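Local coordinates for protein RnfH (PDB 2HJ1) that is of unknown function but belongs to the RnfH family of ubiquitin-like proteins and forms a 3D domain-swapped dimer, at the interface of chains A and B. Coordinates in Å, arbitrary orientation; residue numbers count along the deposited sequence, not the author numbering. Chains: chain A/B, Hypothetical protein.

Contact 1: the interface of chains A and B. Residues chain A 64-65, 68, 79-83; chain B 16-18, 42, 60-63.
In this ubiquitin-like RnfH fold the last strand is exchanged between chains: A:79-82 inserts into the sheet of chain B, parallel to strand 12-19 on one side and antiparallel to strand 61-65 on the other. Main-chain hydrogen bonds make both seams. Toward strand 12-19, A:Ile80 N reaches B:Glu16 O from above its carbonyl plane, whereas B:Ala18 N meets A:Ile80 O nearly along the C=O axis (2.8 Å). A:Ile82 N continues this ladder to B:Ala18 O. Toward strand 61-65, A:Glu81 and B:Gly62 bond through both N and O, and A:Tyr83 N points straight at B:Lys60 O (2.9 Å). A second antiparallel pair, A:Ser65 with B:Ile63, is closed by two in-plane N-H···O bonds, A:Ser65 N to B:Ile63 O measuring 2.9 Å.

Isoleucines pack on one side of the sheet. A:Ile80 lies alongside B:Ile61, its CG2 branch, anti to the backbone N, 3.7 Å from B:Ile61 CG2. Its other branch sets CD1 against CG1 of B:Ile17. A:Ile82 meets helix residue B:Ile42 tip to tip through their CD1 methyls (4.1 Å). A:Ile68, with CG1 in the crowded position (chi1 69°), crosses B:Ile61 obliquely and brings CD1 to 3.6 Å from B:Ile61 CG2.

Polar groups gather on the opposite face, bonded to one another within chain A. A:Arg79, bent at chi3 (65°), grips A:Glu81 side-on, NE (2.8 Å) and NH2 both bonding OE2 in the guanidinium plane. A:Tyr83 OH bonds the other carboxylate oxygen, OE1, on its anti lone pair, so both oxygens are held and the negative charge is probably stabilised.

Contact 2: the interface of chains A and B. Residues chain A 19-20, 54, 58-61; chain B 82-85.
B:Ile82, on the swapped C-terminal strand 79-83 of this ubiquitin-like RnfH protein, forms the apolar centre. Its CG2 branch, anti to the backbone N, lies 3.8 Å from CD1 of the A:Tyr19 ring, the two side chains crossing obliquely. The same methyl meets CG2 of A:Ile54, whose side chain crosses that of B:Ile82 at about a right angle, and also touches CB of A:Asn59. On its other branch, CG1 runs beside CG1 of A:Ile61, both side chains pointing the same way. A:Ile54 CD1 sits over the centre of one face of the A:Tyr19 ring, backing the aromatic group from within its own chain.

The next residue, B:Tyr83, turns its ring onto A:Lys60. Its CG occupies the crowded position between backbone N and carbonyl carbon (chi1 52°), and A:Lys60 CB lies over the ring face, 3.5 Å from the centroid, in a CH-pi contact. The lysine chain crosses the tyrosine obliquely, with CD 3.6 Å from B:Tyr83 CE2.

Main-chain bonds flank these side chains. A:Ala20 N meets B:Ile82 O nearly along the C=O axis (3.0 Å), and B:Tyr83 N bonds A:Lys60 O in the carbonyl plane. B:Tyr83 O accepts twice: from A:Lys60 N at 2.9 Å and from the A:Asn59 side-chain amide ND2 at 3.0 Å. The latter donor stands 70° out of the carbonyl plane.

At the polar rim, water 4 bridges A:Ala20 O and B:Arg84 N. A:Tyr19 OH lies in plane at the guanidinium edge of B:Arg84, but its bond to NH1 is weak. Bent at chi2 and chi4, A:Lys60 carries its side-chain nitrogen NZ to water 3 and, at 2.7 Å from NZ, to water 5, which pass the contact on to B:Pro85 O and B:Arg84 O respectively.

Contact 1: the interface of chains A and B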
# COMPACT_ATOMS: atom_id res chain seq x y z
N PHE A 64 2.43 -1.15 2.05
CA PHE A 64 1.08 -1.02 2.55
C PHE A 64 1.09 -0.35 3.93
O PHE A 64 1.80 -0.80 4.84
CB PHE A 64 0.39 -2.41 2.63
CG PHE A 64 -0.98 -2.33 3.26
CD1 PHE A 64 -2.05 -1.78 2.55
CD2 PHE A 64 -1.18 -2.73 4.58
CE1 PHE A 64 -3.31 -1.66 3.14
CE2 PHE A 64 -2.45 -2.62 5.17
CZ PHE A 64 -3.50 -2.07 4.44
N SER A 65 0.33 0.73 4.08
CA SER A 65 0.23 1.47 5.34
C SER A 65 -1.23 1.48 5.86
O SER A 65 -2.13 1.75 5.08
CB SER A 65 0.63 2.93 5.15
OG SER A 65 2.01 3.03 4.77
N ILE A 68 -3.93 4.97 7.76
CA ILE A 68 -3.84 6.37 7.40
C ILE A 68 -4.68 7.48 7.95
O ILE A 68 -5.56 7.24 8.76
CB ILE A 68 -3.79 6.41 5.82
CG1 ILE A 68 -5.12 6.00 5.17
CG2 ILE A 68 -2.79 5.34 5.32
CD1 ILE A 68 -6.23 7.09 5.12
N ARG A 79 -2.95 3.65 -3.89
CA ARG A 79 -4.24 3.00 -3.91
C ARG A 79 -4.88 3.10 -2.53
O ARG A 79 -4.39 2.51 -1.55
CB ARG A 79 -4.15 1.53 -4.35
CG ARG A 79 -5.51 0.87 -4.36
CD ARG A 79 -5.45 -0.55 -4.86
NE ARG A 79 -4.67 -1.44 -3.98
CZ ARG A 79 -3.63 -2.18 -4.37
NH1 ARG A 79 -3.19 -2.14 -5.63
NH2 ARG A 79 -3.02 -2.98 -3.49
N ILE A 80 -6.00 3.81 -2.47
CA ILE A 80 -6.80 3.91 -1.23
C ILE A 80 -7.64 2.66 -1.08
O ILE A 80 -8.44 2.37 -1.94
CB ILE A 80 -7.74 5.10 -1.26
CG1 ILE A 80 -6.95 6.41 -1.38
CG2 ILE A 80 -8.62 5.14 0.09
CD1 ILE A 80 -7.85 7.58 -1.88
N GLU A 81 -7.46 1.90 0.01
CA GLU A 81 -8.30 0.74 0.21
C GLU A 81 -9.26 1.04 1.38
O GLU A 81 -8.79 1.22 2.48
CB GLU A 81 -7.46 -0.51 0.55
CG GLU A 81 -6.32 -0.70 -0.47
CD GLU A 81 -5.64 -2.04 -0.40
OE1 GLU A 81 -5.82 -2.79 0.62
OE2 GLU A 81 -4.85 -2.31 -1.34
N ILE A 82 -10.57 1.02 1.12
CA ILE A 82 -11.60 1.21 2.15
C ILE A 82 -12.10 -0.19 2.53
O ILE A 82 -12.49 -0.95 1.67
CB ILE A 82 -12.76 2.11 1.61
CG1 ILE A 82 -12.22 3.46 1.14
CG2 ILE A 82 -13.81 2.33 2.69
CD1 ILE A 82 -13.15 4.19 0.19
N TYR A 83 -12.04 -0.55 3.81
CA TYR A 83 -12.44 -1.91 4.22
C TYR A 83 -13.89 -1.96 4.72
O TYR A 83 -14.36 -1.00 5.31
CB TYR A 83 -11.49 -2.44 5.31
CG TYR A 83 -10.11 -2.51 4.75
CD1 TYR A 83 -9.15 -1.62 5.14
CD2 TYR A 83 -9.81 -3.43 3.73
CE1 TYR A 83 -7.91 -1.63 4.56
CE2 TYR A 83 -8.56 -3.44 3.15
CZ TYR A 83 -7.65 -2.53 3.57
OH TYR A 83 -6.43 -2.57 3.03
N GLU B 16 -5.74 5.25 -7.18
CA GLU B 16 -6.80 4.27 -7.20
C GLU B 16 -7.63 4.27 -5.94
O GLU B 16 -7.14 4.62 -4.86
CB GLU B 16 -6.25 2.85 -7.45
CG GLU B 16 -5.55 2.70 -8.80
CD GLU B 16 -4.94 1.30 -8.96
OE1 GLU B 16 -4.15 0.90 -8.08
OE2 GLU B 16 -5.29 0.59 -9.93
N ILE B 17 -8.88 3.85 -6.05
CA ILE B 17 -9.72 3.59 -4.88
C ILE B 17 -10.30 2.21 -4.99
O ILE B 17 -10.79 1.83 -6.07
CB ILE B 17 -10.87 4.65 -4.78
CG1 ILE B 17 -10.23 6.03 -4.61
CG2 ILE B 17 -11.76 4.39 -3.55
CD1 ILE B 17 -11.28 7.16 -4.77
N ALA B 18 -10.24 1.45 -3.89
CA ALA B 18 -10.70 0.05 -3.86
C ALA B 18 -11.65 -0.14 -2.69
O ALA B 18 -11.42 0.41 -1.62
CB ALA B 18 -9.51 -0.94 -3.71
N ILE B 42 -11.90 10.44 -2.07
CA ILE B 42 -13.03 9.59 -1.75
C ILE B 42 -14.35 10.35 -1.97
O ILE B 42 -15.26 9.89 -2.68
CB ILE B 42 -12.94 9.02 -0.31
CG1 ILE B 42 -11.68 8.16 -0.14
CG2 ILE B 42 -14.22 8.17 0.03
CD1 ILE B 42 -11.43 7.69 1.34
N LYS B 60 -12.26 1.61 8.41
CA LYS B 60 -10.82 1.41 8.31
C LYS B 60 -10.32 1.54 6.85
O LYS B 60 -10.97 1.07 5.91
CB LYS B 60 -10.43 0.12 9.03
CG LYS B 60 -10.27 0.43 10.57
CD LYS B 60 -10.91 -0.61 11.50
CE LYS B 60 -11.31 -0.00 12.91
NZ LYS B 60 -10.20 0.75 13.61
N ILE B 61 -9.21 2.25 6.71
CA ILE B 61 -8.62 2.66 5.43
C ILE B 61 -7.09 2.44 5.45
O ILE B 61 -6.40 2.93 6.37
CB ILE B 61 -8.91 4.15 5.12
CG1 ILE B 61 -10.43 4.41 5.15
CG2 ILE B 61 -8.30 4.54 3.73
CD1 ILE B 61 -10.79 5.82 4.86
N GLY B 62 -6.56 1.69 4.47
CA GLY B 62 -5.11 1.67 4.26
C GLY B 62 -4.75 2.28 2.91
O GLY B 62 -5.65 2.64 2.10
N ILE B 63 -3.46 2.40 2.64
CA ILE B 63 -3.01 2.90 1.32
C ILE B 63 -1.91 1.98 0.88
O ILE B 63 -0.98 1.71 1.65
CB ILE B 63 -2.54 4.34 1.38
CG1 ILE B 63 -3.76 5.28 1.43
CG2 ILE B 63 -1.74 4.74 0.12
CD1 ILE B 63 -3.41 6.72 1.73
O HOH W 1 -7.41 4.80 8.45
O HOH W 2 1.70 3.49 1.93

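Contact 2: the interface of chains A and B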
# COMPACT_ATOMS: atom_id res chain seq x y z
N TYR A 19 7.09 -11.59 0.26
CA TYR A 19 7.56 -11.81 -1.07
C TYR A 19 6.60 -12.84 -1.64
O TYR A 19 6.49 -13.96 -1.12
CB TYR A 19 9.01 -12.33 -1.07
CG TYR A 19 9.53 -12.80 -2.39
CD1 TYR A 19 9.34 -12.05 -3.56
CD2 TYR A 19 10.27 -13.97 -2.47
CE1 TYR A 19 9.83 -12.48 -4.75
CE2 TYR A 19 10.77 -14.39 -3.65
CZ TYR A 19 10.55 -13.68 -4.77
OH TYR A 19 11.06 -14.18 -5.92
N ALA A 20 5.89 -12.42 -2.70
CA ALA A 20 4.95 -13.28 -3.39
C ALA A 20 5.60 -13.83 -4.63
O ALA A 20 5.99 -13.09 -5.54
CB ALA A 20 3.65 -12.46 -3.79
N ILE A 54 15.56 -12.09 -6.11
CA ILE A 54 14.99 -10.76 -5.91
C ILE A 54 15.98 -9.72 -6.41
O ILE A 54 17.18 -9.76 -6.06
CB ILE A 54 14.62 -10.48 -4.46
CG1 ILE A 54 13.53 -11.46 -4.00
CG2 ILE A 54 14.17 -9.02 -4.28
CD1 ILE A 54 13.13 -11.32 -2.53
N THR A 58 14.21 -4.41 -10.48
CA THR A 58 13.35 -5.14 -11.40
C THR A 58 12.04 -5.65 -10.74
O THR A 58 10.97 -5.65 -11.36
CB THR A 58 14.14 -6.29 -12.05
OG1 THR A 58 15.28 -5.75 -12.75
CG2 THR A 58 13.28 -7.07 -13.02
N ASN A 59 12.12 -6.09 -9.49
CA ASN A 59 10.92 -6.50 -8.70
C ASN A 59 10.03 -5.32 -8.42
O ASN A 59 10.50 -4.18 -8.35
CB ASN A 59 11.28 -7.20 -7.41
CG ASN A 59 11.64 -8.62 -7.65
OD1 ASN A 59 12.77 -8.92 -8.03
ND2 ASN A 59 10.67 -9.52 -7.47
N LYS A 60 8.73 -5.59 -8.34
CA LYS A 60 7.77 -4.60 -7.89
C LYS A 60 7.92 -4.52 -6.38
O LYS A 60 8.05 -5.55 -5.73
CB LYS A 60 6.35 -5.02 -8.28
CG LYS A 60 6.09 -4.78 -9.78
CD LYS A 60 4.72 -4.29 -10.03
CE LYS A 60 4.39 -4.29 -11.49
NZ LYS A 60 3.09 -5.03 -11.62
N ILE A 61 7.95 -3.32 -5.84
CA ILE A 61 8.04 -3.13 -4.39
C ILE A 61 7.13 -2.00 -3.99
O ILE A 61 7.23 -0.88 -4.49
CB ILE A 61 9.49 -2.78 -3.86
CG1 ILE A 61 10.50 -3.86 -4.30
CG2 ILE A 61 9.49 -2.75 -2.31
CD1 ILE A 61 12.00 -3.40 -4.17
N ILE B 82 7.01 -7.38 -1.92
CA ILE B 82 7.89 -7.55 -3.05
C ILE B 82 7.24 -8.61 -3.94
O ILE B 82 6.76 -9.61 -3.45
CB ILE B 82 9.32 -8.02 -2.60
CG1 ILE B 82 9.99 -6.99 -1.66
CG2 ILE B 82 10.21 -8.38 -3.87
CD1 ILE B 82 11.19 -7.61 -0.88
N TYR B 83 7.16 -8.34 -5.24
CA TYR B 83 6.52 -9.29 -6.12
C TYR B 83 7.09 -9.16 -7.53
O TYR B 83 7.95 -8.32 -7.78
CB TYR B 83 4.96 -9.19 -6.05
CG TYR B 83 4.37 -7.84 -6.24
CD1 TYR B 83 4.51 -6.86 -5.25
CD2 TYR B 83 3.65 -7.54 -7.38
CE1 TYR B 83 3.98 -5.62 -5.40
CE2 TYR B 83 3.06 -6.30 -7.54
CZ TYR B 83 3.23 -5.35 -6.56
OH TYR B 83 2.67 -4.11 -6.71
N ARG B 84 6.61 -9.99 -8.43
CA ARG B 84 7.16 -10.08 -9.78
C ARG B 84 6.28 -9.37 -10.78
O ARG B 84 5.06 -9.52 -10.74
CB ARG B 84 7.35 -11.54 -10.19
CG ARG B 84 7.76 -12.45 -9.03
CD ARG B 84 9.01 -13.22 -9.32
NE ARG B 84 8.82 -14.45 -10.08
CZ ARG B 84 9.28 -15.66 -9.72
NH1 ARG B 84 9.95 -15.83 -8.58
NH2 ARG B 84 9.07 -16.71 -10.50
N PRO B 85 6.88 -8.56 -11.68
CA PRO B 85 6.11 -7.84 -12.70
C PRO B 85 5.49 -8.74 -13.80
O PRO B 85 4.52 -8.32 -14.43
CB PRO B 85 7.17 -6.90 -13.33
CG PRO B 85 8.50 -7.67 -13.16
CD PRO B 85 8.33 -8.29 -11.76
O HOH W 3 3.63 -5.64 -14.32
O HOH W 4 4.72 -12.03 -7.69
O HOH W 5 3.13 -7.59 -10.62

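The C-alpha centres of contact 1 and contact 2 lie about 21 Å apart, and the two belong to opposite halves of a two-fold symmetric exchange. Contact 1 places the C-terminal strand of chain A in the sheet of chain B; contact 2 covers the end of the reciprocal insertion, with chain B donating. Residues 82 and 83 come from the donated segment in both, 83 being strand in chain B but loop in chain A, while residues 60 and 61 belong to the receiving chain. Read through the approximate two-fold, they follow that segment from the strand at 79 into the loop at B:Pro85, although Tyr83 takes different rotamers in the two chains. Each ubiquitin-like unit is thus completed by its partner.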